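Long-range contacts in hyaluronidase (Thermobaculum terrenum, PDB 5DIY), which probably removes O-linked N-acetylglucosamine from proteins, as a family 84 glycoside hydrolase with hexosaminidase activity: residues Gly8-Phe13 / Ile39-Gln44; Pro318-Tyr323 / Gly438-Asn443. All blocks are in the same frame, centred on the assembly; numbering follows the deposited sequence.

Contact 1: residues Gly8-Phe13 / Ile39-Gln44; sequences GIIEGF and IYAPKQ. With NAG (2-acetamido-2-deoxy-beta-D-glucopyranose), chain E.
The sugar-binding site brings G12 and K43 together around O3 of the NAG. NAG O3 donates to G12 O at 2.6 Å. K43 NZ donates to the same O3 at 3.0 Å, so one oxygen is held from both segments. The lysine chain bends at chi2, and chi4 (-61°) places NZ beside O3. K43 NZ also forms a salt bridge with D119, whose carboxylate is hydrogen-bonded to the sugar too. An alanine here would remove the amine, and would probably leave O3 held from these segments by G12 O alone and D119 without its positive mate. Before these loops the segments run parallel as neighbouring strands 6-11 and 37-40 of a TIM barrel, joined by helix 20-32 in a beta-alpha-beta crossover. I39 N donates to I9 O (3.0 Å) in the carbonyl plane, with an N-H...O angle of 161°, and E11 N donates to I39 O. I10 and I39 share one face, where their side chains cross obliquely. I10 CG1 is anti to the backbone N (chi1 175°), and CD1 beyond it touches I39 CG2 at 3.8 Å. On the other face E11 OE1 forms a salt bridge with R23 and a hydrogen bond with Y38. P42 CD lies 3.5 Å above the plane of the Y40 ring, over its centre. Past the strands, K43 N donates to F13 O, and G12 CA makes a CA-H...O contact with A41 O.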
loop_
_atom_site.group_PDB
_atom_site.type_symbol
_atom_site.label_atom_id
_atom_site.label_comp_id
_atom_site.label_asym_id
_atom_site.label_seq_id
_atom_site.Cartn_x
_atom_site.Cartn_y
_atom_site.Cartn_z
ATOM N N GLY C 8 2.725 3.921 -15.225
ATOM C CA GLY C 8 2.811 5.103 -14.380
ATOM C C GLY C 8 2.864 4.975 -12.874
ATOM O O GLY C 8 2.641 3.906 -12.302
ATOM N N ILE C 9 3.188 6.102 -12.250
ATOM C CA ILE C 9 3.042 6.297 -10.822
ATOM C C ILE C 9 2.031 7.412 -10.632
ATOM O O ILE C 9 2.146 8.462 -11.259
ATOM C CB ILE C 9 4.383 6.683 -10.154
ATOM C CG1 ILE C 9 5.339 5.483 -10.193
ATOM C CG2 ILE C 9 4.149 7.144 -8.716
ATOM C CD1 ILE C 9 6.755 5.787 -9.757
ATOM N N ILE C 10 1.049 7.182 -9.763
ATOM C CA ILE C 10 0.140 8.246 -9.325
ATOM C C ILE C 10 0.473 8.594 -7.877
ATOM O O ILE C 10 0.305 7.771 -6.981
ATOM C CB ILE C 10 -1.371 7.897 -9.496
ATOM C CG1 ILE C 10 -2.250 9.009 -8.893
ATOM C CG2 ILE C 10 -1.746 6.542 -8.882
ATOM C CD1 ILE C 10 -3.662 9.034 -9.436
ATOM N N GLU C 11 0.959 9.810 -7.641
ATOM C CA GLU C 11 1.094 10.297 -6.273
ATOM C C GLU C 11 -0.300 10.738 -5.836
ATOM O O GLU C 11 -0.633 11.910 -5.923
ATOM C CB GLU C 11 2.118 11.434 -6.160
ATOM C CG GLU C 11 2.344 11.857 -4.710
ATOM C CD GLU C 11 3.391 12.940 -4.522
ATOM O OE1 GLU C 11 4.177 13.231 -5.452
ATOM O OE2 GLU C 11 3.423 13.517 -3.409
ATOM N N GLY C 12 -1.102 9.768 -5.393
ATOM C CA GLY C 12 -2.523 9.969 -5.070
ATOM C C GLY C 12 -2.935 9.508 -3.683
ATOM O O GLY C 12 -4.117 9.276 -3.421
ATOM N N PHE C 13 -1.964 9.412 -2.782
ATOM C CA PHE C 13 -2.194 8.866 -1.442
ATOM C C PHE C 13 -2.552 9.975 -0.456
ATOM O O PHE C 13 -2.374 11.154 -0.754
ATOM C CB PHE C 13 -0.977 8.057 -0.956
ATOM C CG PHE C 13 0.335 8.792 -1.055
ATOM C CD1 PHE C 13 0.658 9.800 -0.154
ATOM C CD2 PHE C 13 1.239 8.490 -2.067
ATOM C CE1 PHE C 13 1.851 10.490 -0.261
ATOM C CE2 PHE C 13 2.437 9.174 -2.175
ATOM C CZ PHE C 13 2.742 10.174 -1.274
ATOM N N ILE C 39 1.180 11.114 -12.394
ATOM C CA ILE C 39 0.043 11.961 -12.041
ATOM C C ILE C 39 0.289 12.637 -10.693
ATOM O O ILE C 39 0.533 11.966 -9.678
ATOM C CB ILE C 39 -1.289 11.180 -11.996
ATOM C CG1 ILE C 39 -1.677 10.706 -13.400
ATOM C CG2 ILE C 39 -2.413 12.056 -11.437
ATOM C CD1 ILE C 39 -2.691 9.583 -13.421
ATOM N N TYR C 40 0.203 13.965 -10.691
ATOM C CA TYR C 40 0.254 14.746 -9.462
ATOM C C TYR C 40 -1.139 14.804 -8.849
ATOM O O TYR C 40 -2.036 15.425 -9.421
ATOM C CB TYR C 40 0.761 16.162 -9.742
ATOM C CG TYR C 40 0.847 16.996 -8.503
ATOM C CD1 TYR C 40 1.990 16.978 -7.715
ATOM C CD2 TYR C 40 -0.227 17.788 -8.090
ATOM C CE1 TYR C 40 2.074 17.734 -6.560
ATOM C CE2 TYR C 40 -0.151 18.548 -6.933
ATOM C CZ TYR C 40 1.009 18.515 -6.175
ATOM O OH TYR C 40 1.105 19.257 -5.022
ATOM N N ALA C 41 -1.322 14.151 -7.696
ATOM C CA ALA C 41 -2.610 14.164 -6.994
ATOM C C ALA C 41 -2.550 13.884 -5.477
ATOM O O ALA C 41 -3.388 13.144 -4.965
ATOM C CB ALA C 41 -3.550 13.163 -7.663
ATOM N N PRO C 42 -1.574 14.473 -4.749
ATOM C CA PRO C 42 -1.526 14.188 -3.311
ATOM C C PRO C 42 -2.750 14.740 -2.589
ATOM O O PRO C 42 -3.072 15.921 -2.742
ATOM C CB PRO C 42 -0.242 14.886 -2.847
ATOM C CG PRO C 42 -0.005 15.953 -3.853
ATOM C CD PRO C 42 -0.500 15.396 -5.156
ATOM N N LYS C 43 -3.426 13.876 -1.830
ATOM C CA LYS C 43 -4.676 14.238 -1.151
ATOM C C LYS C 43 -4.506 15.365 -0.130
ATOM O O LYS C 43 -5.433 16.144 0.057
ATOM C CB LYS C 43 -5.314 13.019 -0.461
ATOM C CG LYS C 43 -6.001 12.024 -1.389
ATOM C CD LYS C 43 -7.374 12.511 -1.850
ATOM C CE LYS C 43 -8.191 11.402 -2.501
ATOM N NZ LYS C 43 -7.550 10.826 -3.720
ATOM N N GLN C 44 -3.339 15.446 0.519
ATOM C CA GLN C 44 -3.084 16.463 1.558
ATOM C C GLN C 44 -2.585 17.816 1.039
ATOM O O GLN C 44 -2.412 18.738 1.836
ATOM C CB GLN C 44 -2.106 15.940 2.621
ATOM C CG GLN C 44 -2.558 14.671 3.315
ATOM C CD GLN C 44 -3.866 14.821 4.083
ATOM O OE1 GLN C 44 -4.077 15.799 4.802
ATOM N NE2 GLN C 44 -4.741 13.839 3.943
HETATM C C1 NAG E . -8.798 5.640 -1.772
HETATM C C2 NAG E . -8.242 6.860 -2.533
HETATM C C3 NAG E . -6.714 6.965 -2.522
HETATM C C4 NAG E . -6.140 6.252 -1.310
HETATM C C5 NAG E . -6.492 4.776 -1.408
HETATM C C6 NAG E . -5.967 3.953 -0.220
HETATM C C7 NAG E . -8.602 5.990 -4.822
HETATM C C8 NAG E . -9.230 6.296 -6.153
HETATM N N2 NAG E . -8.771 6.930 -3.891
HETATM O O3 NAG E . -6.344 8.349 -2.514
HETATM O O4 NAG E . -4.717 6.370 -1.295
HETATM O O5 NAG E . -7.892 4.544 -1.597
HETATM O O6 NAG E . -6.385 4.496 1.035
HETATM O O7 NAG E . -7.992 4.947 -4.621
HETATM O O HOH W 1 -1.267 13.492 0.359
#

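Contact 2: residues Pro318-Tyr323 / Gly438-Asn443; sequences PEEPAY and GDVVRN
E320 and G438 mark the closest approach of the two backbones, their CA atoms 6.0 Å apart. Each segment is a loop turning into a helix. P321 is the N-cap residue of helix 322-336. D439 is that of helix 440-451, though its side chain makes no capping bond. G438 has a positive phi (46°), and a CB on it would clash with E320 OE1 and P321 CD. The one direct hydrogen bond across the contact runs from D439 N to E320 OE1, at 2.8 Å. It uses the syn lone pair of OE1, the side of the other carboxylate oxygen. The bend at chi2 (-69°) turns CD of E320 toward the start of helix 440-451. A water donates to both E320 OE2 (2.8 Å) and D439 OD2 (2.9 Å). R442 NE meets D439 OD1 in a salt bridge of 2.7 Å. E320 OE1 and D439 OD2 are 4.5 Å apart; if both groups are ionised, the water and R442 would probably ease their repulsion. The apolar part is V440 CG2 against P321 CD, at 3.7 Å. The same methyl also lies beside E320 OE1. V440 packs on L324, T325 and F328 of helix 322-336, while P321 touches T312 and I313 in the preceding loop. The contact thus joins the N-terminal ends of two helices, and V441 and R442 reach W382 of helix 373-398.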
loop_
_atom_site.group_PDB
_atom_site.type_symbol
_atom_site.label_atom_id
_atom_site.label_comp_id
_atom_site.label_asym_id
_atom_site.label_seq_id
_atom_site.Cartn_x
_atom_site.Cartn_y
_atom_site.Cartn_z
ATOM N N PRO C 318 -3.028 -10.930 2.346
ATOM C CA PRO C 318 -3.732 -10.449 3.536
ATOM C C PRO C 318 -3.615 -11.326 4.799
ATOM O O PRO C 318 -3.915 -10.844 5.885
ATOM C CB PRO C 318 -5.189 -10.381 3.066
ATOM C CG PRO C 318 -5.285 -11.436 2.018
ATOM C CD PRO C 318 -3.959 -11.431 1.319
ATOM N N GLU C 319 -3.176 -12.576 4.672
ATOM C CA GLU C 319 -3.153 -13.497 5.824
ATOM C C GLU C 319 -2.007 -13.167 6.776
ATOM O O GLU C 319 -1.092 -12.408 6.443
ATOM C CB GLU C 319 -3.030 -14.959 5.366
ATOM C CG GLU C 319 -4.084 -15.436 4.369
ATOM C CD GLU C 319 -5.516 -15.262 4.842
ATOM O OE1 GLU C 319 -5.775 -15.368 6.060
ATOM O OE2 GLU C 319 -6.395 -15.023 3.983
ATOM N N GLU C 320 -2.053 -13.752 7.964
ATOM C CA GLU C 320 -0.956 -13.611 8.918
ATOM C C GLU C 320 0.300 -14.231 8.294
ATOM O O GLU C 320 0.182 -15.180 7.528
ATOM C CB GLU C 320 -1.312 -14.257 10.256
ATOM C CG GLU C 320 -2.291 -13.429 11.076
ATOM C CD GLU C 320 -1.667 -12.133 11.589
ATOM O OE1 GLU C 320 -0.833 -12.184 12.518
ATOM O OE2 GLU C 320 -1.999 -11.057 11.051
ATOM N N PRO C 321 1.496 -13.662 8.564
ATOM C CA PRO C 321 2.722 -14.141 7.903
ATOM C C PRO C 321 2.870 -15.662 7.929
ATOM O O PRO C 321 2.888 -16.261 9.004
ATOM C CB PRO C 321 3.830 -13.458 8.702
ATOM C CG PRO C 321 3.218 -12.163 9.134
ATOM C CD PRO C 321 1.751 -12.440 9.352
ATOM N N ALA C 322 2.961 -16.269 6.745
ATOM C CA ALA C 322 2.794 -17.722 6.604
ATOM C C ALA C 322 3.960 -18.516 7.188
ATOM O O ALA C 322 3.743 -19.501 7.899
ATOM C CB ALA C 322 2.560 -18.101 5.147
ATOM N N TYR C 323 5.187 -18.075 6.908
ATOM C CA TYR C 323 6.378 -18.773 7.397
ATOM C C TYR C 323 6.375 -18.904 8.923
ATOM O O TYR C 323 6.551 -20.000 9.452
ATOM C CB TYR C 323 7.665 -18.088 6.907
ATOM C CG TYR C 323 8.950 -18.731 7.408
ATOM C CD1 TYR C 323 9.460 -18.421 8.672
ATOM C CD2 TYR C 323 9.655 -19.638 6.623
ATOM C CE1 TYR C 323 10.629 -18.994 9.136
ATOM C CE2 TYR C 323 10.825 -20.222 7.082
ATOM C CZ TYR C 323 11.308 -19.895 8.341
ATOM O OH TYR C 323 12.472 -20.457 8.814
ATOM N N GLY C 438 3.203 -9.559 12.067
ATOM C CA GLY C 438 1.779 -9.574 12.391
ATOM C C GLY C 438 1.546 -9.693 13.884
ATOM O O GLY C 438 2.270 -9.089 14.690
ATOM N N ASP C 439 0.550 -10.498 14.248
ATOM C CA ASP C 439 0.362 -10.942 15.623
ATOM C C ASP C 439 0.854 -12.381 15.835
ATOM O O ASP C 439 0.498 -13.026 16.812
ATOM C CB ASP C 439 -1.109 -10.794 15.995
ATOM C CG ASP C 439 -1.527 -9.339 16.088
ATOM O OD1 ASP C 439 -1.156 -8.666 17.074
ATOM O OD2 ASP C 439 -2.201 -8.860 15.167
ATOM N N VAL C 440 1.710 -12.869 14.941
ATOM C CA VAL C 440 2.131 -14.269 14.980
ATOM C C VAL C 440 3.097 -14.491 16.151
ATOM O O VAL C 440 2.925 -15.428 16.925
ATOM C CB VAL C 440 2.789 -14.719 13.657
ATOM C CG1 VAL C 440 3.159 -16.197 13.723
ATOM C CG2 VAL C 440 1.858 -14.457 12.475
ATOM N N VAL C 441 4.094 -13.624 16.287
ATOM C CA VAL C 441 5.035 -13.730 17.405
ATOM C C VAL C 441 4.297 -13.422 18.707
ATOM O O VAL C 441 4.446 -14.147 19.687
ATOM C CB VAL C 441 6.275 -12.834 17.218
ATOM C CG1 VAL C 441 7.193 -12.911 18.435
ATOM C CG2 VAL C 441 7.043 -13.255 15.977
ATOM N N ARG C 442 3.468 -12.377 18.697
ATOM C CA ARG C 442 2.611 -12.052 19.844
ATOM C C ARG C 442 1.852 -13.268 20.361
ATOM O O ARG C 442 1.969 -13.618 21.546
ATOM C CB ARG C 442 1.612 -10.951 19.482
ATOM C CG ARG C 442 0.818 -10.400 20.656
ATOM C CD ARG C 442 -0.361 -9.564 20.176
ATOM N NE ARG C 442 0.104 -8.381 19.462
ATOM C CZ ARG C 442 0.532 -7.255 20.029
ATOM N NH1 ARG C 442 0.551 -7.116 21.348
ATOM N NH2 ARG C 442 0.941 -6.248 19.261
ATOM N N ASN C 443 1.096 -13.918 19.471
ATOM C CA ASN C 443 0.246 -15.054 19.863
ATOM C C ASN C 443 1.075 -16.238 20.366
ATOM O O ASN C 443 0.660 -16.930 21.284
ATOM C CB ASN C 443 -0.687 -15.503 18.720
ATOM C CG ASN C 443 -1.694 -14.430 18.297
ATOM O OD1 ASN C 443 -2.028 -13.514 19.049
ATOM N ND2 ASN C 443 -2.186 -14.551 17.070
HETATM O O HOH W 2 -1.513 -8.659 12.397
#

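Overall arrangement
The two contacts come in series along the chain, and contact 1 closes before contact 2 opens. Their centres are about 31 Å apart and their nearest atoms about 19 Å apart, so they do not touch. They share no helix or strand. Contact 1 belongs to the closed eight-stranded parallel barrel, where it joins the first two strands and carries part of the sugar site. Contact 2 lies in the helical part that follows, away from the annotated sites, and its segments are more than a hundred residues apart. One contact thus helps shape the sugar-binding end of the barrel, while the other joins the starts of helices 322-336 and 440-451 in the helical C-terminal part.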